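Long-range contact in polycyclic ketone monooxygenase (Myceliophthora thermophila, PDB 5MQ6), which uses FAD and NADPH to insert one oxygen atom beside the carbonyl of ketones, notably bulky polycyclic ones, giving esters or lactones: residues 175-187 / 197-211. Numbering follows the deposited sequence.
Sequences DKALFRSNVKTIR and LEVTEGRGPGQQSRE. With FAD (flavin-adenine dinucleotide), chain B.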
# COMPACT_ATOMS: atom_id res chain seq x y z
N ASP A 175 11.52 12.11 20.23
CA ASP A 175 11.43 13.57 20.41
C ASP A 175 11.65 14.22 19.07
O ASP A 175 12.00 15.37 19.04
CB ASP A 175 12.61 13.97 21.34
CG ASP A 175 13.99 13.43 20.77
OD1 ASP A 175 14.01 12.33 20.07
OD2 ASP A 175 15.06 14.08 21.01
N LYS A 176 11.53 13.50 17.94
CA LYS A 176 11.65 14.13 16.61
C LYS A 176 10.43 13.92 15.69
O LYS A 176 10.52 13.89 14.47
CB LYS A 176 12.90 13.57 16.02
CG LYS A 176 14.18 13.92 16.84
CD LYS A 176 15.38 13.30 16.18
CE LYS A 176 16.70 13.83 16.77
NZ LYS A 176 17.28 12.84 17.61
N ALA A 177 9.29 13.78 16.31
CA ALA A 177 8.05 13.53 15.65
C ALA A 177 6.92 14.43 16.10
O ALA A 177 6.72 14.71 17.24
CB ALA A 177 7.67 12.09 15.86
N LEU A 178 6.13 14.84 15.14
CA LEU A 178 4.97 15.58 15.34
C LEU A 178 3.78 14.74 14.83
O LEU A 178 3.60 14.51 13.64
CB LEU A 178 5.09 16.90 14.62
CG LEU A 178 3.82 17.73 14.54
CD1 LEU A 178 3.36 18.15 15.98
CD2 LEU A 178 4.07 18.88 13.60
N PHE A 179 2.93 14.32 15.76
CA PHE A 179 1.80 13.43 15.42
C PHE A 179 0.48 14.21 15.38
O PHE A 179 0.46 15.45 15.64
CB PHE A 179 1.73 12.25 16.43
CG PHE A 179 2.88 11.35 16.36
CD1 PHE A 179 3.12 10.64 15.20
CD2 PHE A 179 3.75 11.25 17.41
CE1 PHE A 179 4.23 9.79 15.09
CE2 PHE A 179 4.81 10.40 17.32
CZ PHE A 179 5.06 9.68 16.13
N ARG A 180 -0.59 13.51 15.04
CA ARG A 180 -1.90 14.11 14.90
C ARG A 180 -1.93 15.25 13.90
O ARG A 180 -2.84 16.10 13.95
CB ARG A 180 -2.44 14.63 16.26
CG ARG A 180 -2.42 13.56 17.34
CD ARG A 180 -2.89 14.12 18.69
NE ARG A 180 -1.98 15.14 19.20
CZ ARG A 180 -2.17 15.85 20.31
NH1 ARG A 180 -3.20 15.61 21.07
NH2 ARG A 180 -1.31 16.78 20.69
N SER A 181 -0.97 15.30 13.00
CA SER A 181 -0.84 16.45 12.15
C SER A 181 -1.06 16.16 10.67
O SER A 181 -0.36 15.35 10.07
CB SER A 181 0.52 17.06 12.40
OG SER A 181 0.61 17.51 13.71
N ASN A 182 -1.95 16.91 10.06
CA ASN A 182 -2.20 16.84 8.65
C ASN A 182 -1.43 17.89 7.92
O ASN A 182 -1.62 19.10 8.14
CB ASN A 182 -3.69 16.99 8.37
CG ASN A 182 -4.03 16.87 6.88
OD1 ASN A 182 -3.44 16.07 6.11
ND2 ASN A 182 -5.02 17.65 6.46
N VAL A 183 -0.62 17.45 6.97
CA VAL A 183 0.08 18.37 6.06
C VAL A 183 -0.85 18.67 4.93
O VAL A 183 -1.40 17.74 4.35
CB VAL A 183 1.40 17.76 5.51
CG1 VAL A 183 2.12 18.77 4.66
CG2 VAL A 183 2.29 17.28 6.66
N LYS A 184 -0.99 19.95 4.58
CA LYS A 184 -1.90 20.36 3.45
C LYS A 184 -1.19 20.90 2.23
O LYS A 184 -1.62 20.67 1.12
CB LYS A 184 -2.88 21.47 3.94
CG LYS A 184 -3.87 20.96 4.96
CD LYS A 184 -3.98 21.77 6.23
CE LYS A 184 -4.93 22.95 6.14
NZ LYS A 184 -4.57 24.15 7.06
N THR A 185 -0.07 21.59 2.45
CA THR A 185 0.64 22.32 1.43
C THR A 185 2.11 22.22 1.70
O THR A 185 2.53 22.32 2.84
CB THR A 185 0.21 23.78 1.50
OG1 THR A 185 -1.17 23.81 1.19
CG2 THR A 185 0.77 24.55 0.48
N ILE A 186 2.89 22.08 0.64
CA ILE A 186 4.35 22.10 0.71
C ILE A 186 4.76 23.08 -0.39
O ILE A 186 4.47 22.91 -1.59
CB ILE A 186 4.82 20.68 0.45
CG1 ILE A 186 4.19 19.72 1.47
CG2 ILE A 186 6.32 20.60 0.43
CD1 ILE A 186 4.56 18.28 1.20
N ARG A 187 5.43 24.16 0.01
CA ARG A 187 5.69 25.24 -0.88
C ARG A 187 7.14 25.66 -0.81
O ARG A 187 7.62 25.99 0.27
CB ARG A 187 4.79 26.41 -0.45
CG ARG A 187 4.90 27.64 -1.33
CD ARG A 187 3.90 28.80 -0.94
NE ARG A 187 2.51 28.32 -1.04
CZ ARG A 187 1.76 28.31 -2.15
NH1 ARG A 187 2.20 28.77 -3.33
NH2 ARG A 187 0.56 27.81 -2.07
N LEU A 197 5.92 23.95 5.01
CA LEU A 197 4.78 23.10 5.11
C LEU A 197 3.69 23.78 5.94
O LEU A 197 4.01 24.29 7.01
CB LEU A 197 5.18 21.81 5.78
CG LEU A 197 5.96 20.76 4.95
CD1 LEU A 197 7.37 21.22 4.65
CD2 LEU A 197 5.93 19.42 5.67
N GLU A 198 2.46 23.73 5.45
CA GLU A 198 1.29 24.08 6.22
C GLU A 198 0.68 22.86 6.80
O GLU A 198 0.24 22.00 6.04
CB GLU A 198 0.20 24.68 5.38
CG GLU A 198 0.54 25.99 4.82
CD GLU A 198 -0.50 26.49 3.84
OE1 GLU A 198 -1.63 25.85 3.65
OE2 GLU A 198 -0.18 27.57 3.26
N VAL A 199 0.55 22.86 8.12
CA VAL A 199 0.23 21.70 8.91
C VAL A 199 -0.86 22.10 9.93
O VAL A 199 -0.79 23.18 10.56
CB VAL A 199 1.48 21.26 9.66
CG1 VAL A 199 1.12 20.19 10.57
CG2 VAL A 199 2.62 20.80 8.72
N THR A 200 -1.81 21.21 10.14
CA THR A 200 -2.83 21.35 11.21
C THR A 200 -2.69 20.23 12.20
O THR A 200 -2.84 19.06 11.81
CB THR A 200 -4.25 21.26 10.63
OG1 THR A 200 -4.37 22.24 9.65
CG2 THR A 200 -5.30 21.61 11.67
N GLU A 201 -2.36 20.56 13.43
CA GLU A 201 -2.20 19.58 14.51
C GLU A 201 -3.46 19.52 15.37
O GLU A 201 -3.77 20.49 16.08
CB GLU A 201 -1.00 19.94 15.37
CG GLU A 201 -0.72 19.04 16.53
CD GLU A 201 0.05 19.63 17.71
OE1 GLU A 201 0.26 20.84 17.73
OE2 GLU A 201 0.43 18.82 18.64
N GLY A 202 -4.13 18.35 15.33
CA GLY A 202 -5.16 17.96 16.27
C GLY A 202 -4.70 17.97 17.69
O GLY A 202 -3.59 17.55 17.98
N ARG A 203 -5.54 18.50 18.58
CA ARG A 203 -5.20 18.49 20.02
C ARG A 203 -6.21 17.78 20.90
O ARG A 203 -6.12 17.82 22.12
CB ARG A 203 -5.01 19.91 20.52
CG ARG A 203 -4.05 20.75 19.65
CD ARG A 203 -2.64 20.37 19.94
NE ARG A 203 -2.26 20.61 21.33
CZ ARG A 203 -1.09 20.34 21.89
NH1 ARG A 203 -0.07 19.83 21.24
NH2 ARG A 203 -0.91 20.64 23.16
N GLY A 204 -7.16 17.11 20.30
CA GLY A 204 -8.04 16.25 21.10
C GLY A 204 -9.43 16.85 21.17
O GLY A 204 -9.67 17.96 20.69
N PRO A 205 -10.37 16.10 21.76
CA PRO A 205 -11.76 16.52 21.67
C PRO A 205 -12.01 17.83 22.45
O PRO A 205 -11.39 18.05 23.51
CB PRO A 205 -12.54 15.31 22.23
CG PRO A 205 -11.53 14.20 22.45
CD PRO A 205 -10.20 14.89 22.60
N GLY A 206 -12.87 18.70 21.88
CA GLY A 206 -13.11 20.08 22.41
C GLY A 206 -11.86 20.97 22.63
O GLY A 206 -11.90 21.85 23.48
N GLN A 207 -10.76 20.72 21.91
CA GLN A 207 -9.55 21.57 22.00
C GLN A 207 -9.42 22.20 20.67
O GLN A 207 -9.88 21.67 19.72
CB GLN A 207 -8.27 20.77 22.20
CG GLN A 207 -8.16 20.03 23.48
CD GLN A 207 -8.34 20.98 24.62
OE1 GLN A 207 -7.39 21.62 25.06
NE2 GLN A 207 -9.57 21.12 25.08
N GLN A 208 -8.75 23.32 20.56
CA GLN A 208 -8.61 23.88 19.27
C GLN A 208 -7.35 23.22 18.63
O GLN A 208 -6.37 23.01 19.33
CB GLN A 208 -8.46 25.38 19.41
CG GLN A 208 -8.81 26.15 18.17
CD GLN A 208 -8.27 27.59 18.25
OE1 GLN A 208 -7.45 27.94 19.12
NE2 GLN A 208 -8.70 28.42 17.33
N SER A 209 -7.43 22.88 17.35
CA SER A 209 -6.31 22.50 16.50
C SER A 209 -5.31 23.66 16.39
O SER A 209 -5.69 24.78 16.56
CB SER A 209 -6.87 22.26 15.11
OG SER A 209 -7.51 21.01 15.21
N ARG A 210 -4.05 23.37 16.14
CA ARG A 210 -2.97 24.39 16.01
C ARG A 210 -2.57 24.43 14.54
O ARG A 210 -2.38 23.38 13.92
CB ARG A 210 -1.81 23.96 16.86
CG ARG A 210 -2.16 24.07 18.34
CD ARG A 210 -1.10 23.50 19.21
NE ARG A 210 0.02 24.44 19.26
CZ ARG A 210 1.28 24.24 18.88
NH1 ARG A 210 1.69 23.08 18.40
NH2 ARG A 210 2.16 25.27 19.02
N GLU A 211 -2.56 25.59 13.93
CA GLU A 211 -2.08 25.77 12.62
C GLU A 211 -0.59 26.05 12.76
O GLU A 211 -0.20 26.93 13.56
CB GLU A 211 -2.78 26.91 11.97
CG GLU A 211 -4.24 26.58 11.76
CD GLU A 211 -4.50 25.52 10.71
OE1 GLU A 211 -3.91 25.52 9.64
OE2 GLU A 211 -5.31 24.67 10.97
PA FAD B . 2.23 4.09 5.70
O1A FAD B . 0.91 4.24 5.00
O2A FAD B . 2.52 2.90 6.59
O5B FAD B . 2.47 5.41 6.58
C5B FAD B . 2.26 6.67 6.02
C4B FAD B . 1.68 7.57 7.09
O4B FAD B . 1.69 8.91 6.55
C3B FAD B . 0.24 7.28 7.51
O3B FAD B . 0.13 7.35 8.91
C2B FAD B . -0.55 8.39 6.87
O2B FAD B . -1.72 8.71 7.59
C1B FAD B . 0.47 9.51 6.86
N9A FAD B . 0.15 10.55 5.92
C8A FAD B . -0.12 10.40 4.59
N7A FAD B . -0.40 11.59 4.09
C5A FAD B . -0.35 12.53 5.05
C6A FAD B . -0.53 13.99 5.09
N6A FAD B . -0.87 14.75 4.06
N1A FAD B . -0.29 14.52 6.26
C2A FAD B . 0.03 13.80 7.36
N3A FAD B . 0.21 12.50 7.44
C4A FAD B . -0.01 11.83 6.27
N1 FAD B . 2.43 -4.43 2.43
C2 FAD B . 3.31 -5.48 2.37
O2 FAD B . 4.31 -5.42 1.67
N3 FAD B . 3.10 -6.60 3.08
C4 FAD B . 2.01 -6.70 3.86
O4 FAD B . 1.87 -7.74 4.49
C4X FAD B . 1.00 -5.64 3.99
N5 FAD B . -0.14 -5.71 4.76
C5X FAD B . -0.98 -4.64 4.77
C6 FAD B . -2.22 -4.69 5.57
C7 FAD B . -3.07 -3.48 5.52
C7M FAD B . -4.36 -3.42 6.31
C8 FAD B . -2.72 -2.29 4.70
C8M FAD B . -3.59 -1.03 4.64
C9 FAD B . -1.56 -2.29 3.96
C9A FAD B . -0.69 -3.41 3.96
N10 FAD B . 0.47 -3.36 3.17
C10 FAD B . 1.33 -4.46 3.19
C1' FAD B . 0.86 -2.15 2.40
C2' FAD B . 1.50 -1.16 3.46
O2' FAD B . 0.87 0.12 3.35
C3' FAD B . 3.06 -1.02 3.37
O3' FAD B . 3.66 -2.31 3.56
C4' FAD B . 3.77 -0.15 4.43
O4' FAD B . 3.25 -0.30 5.83
C5' FAD B . 3.74 1.33 4.00
O5' FAD B . 4.75 2.03 4.80
P FAD B . 4.78 3.62 4.50
O1P FAD B . 5.52 4.23 5.75
O2P FAD B . 5.29 3.78 3.06
O3P FAD B . 3.21 4.09 4.42
O HOH W 1 0.65 16.20 18.39
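S181-R187 and L197-E201 run antiparallel at 154°, paired from S181 with E201 to I186 with L197, and between V183 and T185 a beta bulge shifts the register by one. There K184 N donates almost straight to E198 O, 2.8 Å away, while E198 N returns a bond to T185 O. On one face V183 meets two neighbours with separate branches, CG1 against L197 CD2 and CG2 against V199 CG2, and I186 CG1 packs on L197 CG. From the bulge K184, its chain bent at chi2 (129°) and chi3, brings NZ to T200 OG1 (3.2 Å), on the face that T185 and E198 share, and into a salt bridge with E211 OE1 (3.0 Å). T200 OG1 donates to E211 OE2, tying three strands together.

At the hairpin's other end E201 is the acid of a salt-bridge network with R180, R203 and R210. CG anti to the backbone N (chi1 179°) and an extended chain carry its carboxylate past S181 OG, where R210 NH1 meets OE1 at 2.7 Å and R203 NH1 meets OE2 from above the carboxylate plane. R180 NH2 adds a weak, 3.4 Å salt bridge to OE2, its stronger hold being on N68; G202 O lies over the centre of one face of its guanidinium, and a water links R180 NE, F179 O and E201 OE2. A glutamine here would probably leave the three guanidinium groups without their shared counter-charge.

This bulged hairpin belongs to the mixed sheet of the FAD-binding, Rossmann-type part of the fold. In the non-hydrogen-bonded pair with V199, V183 turns its N and O away from 197-201 to the adenine: V183 N donates to FAD N1A (3.0 Å) and V183 O accepts from N6A, a main-chain reading of the adenine edge.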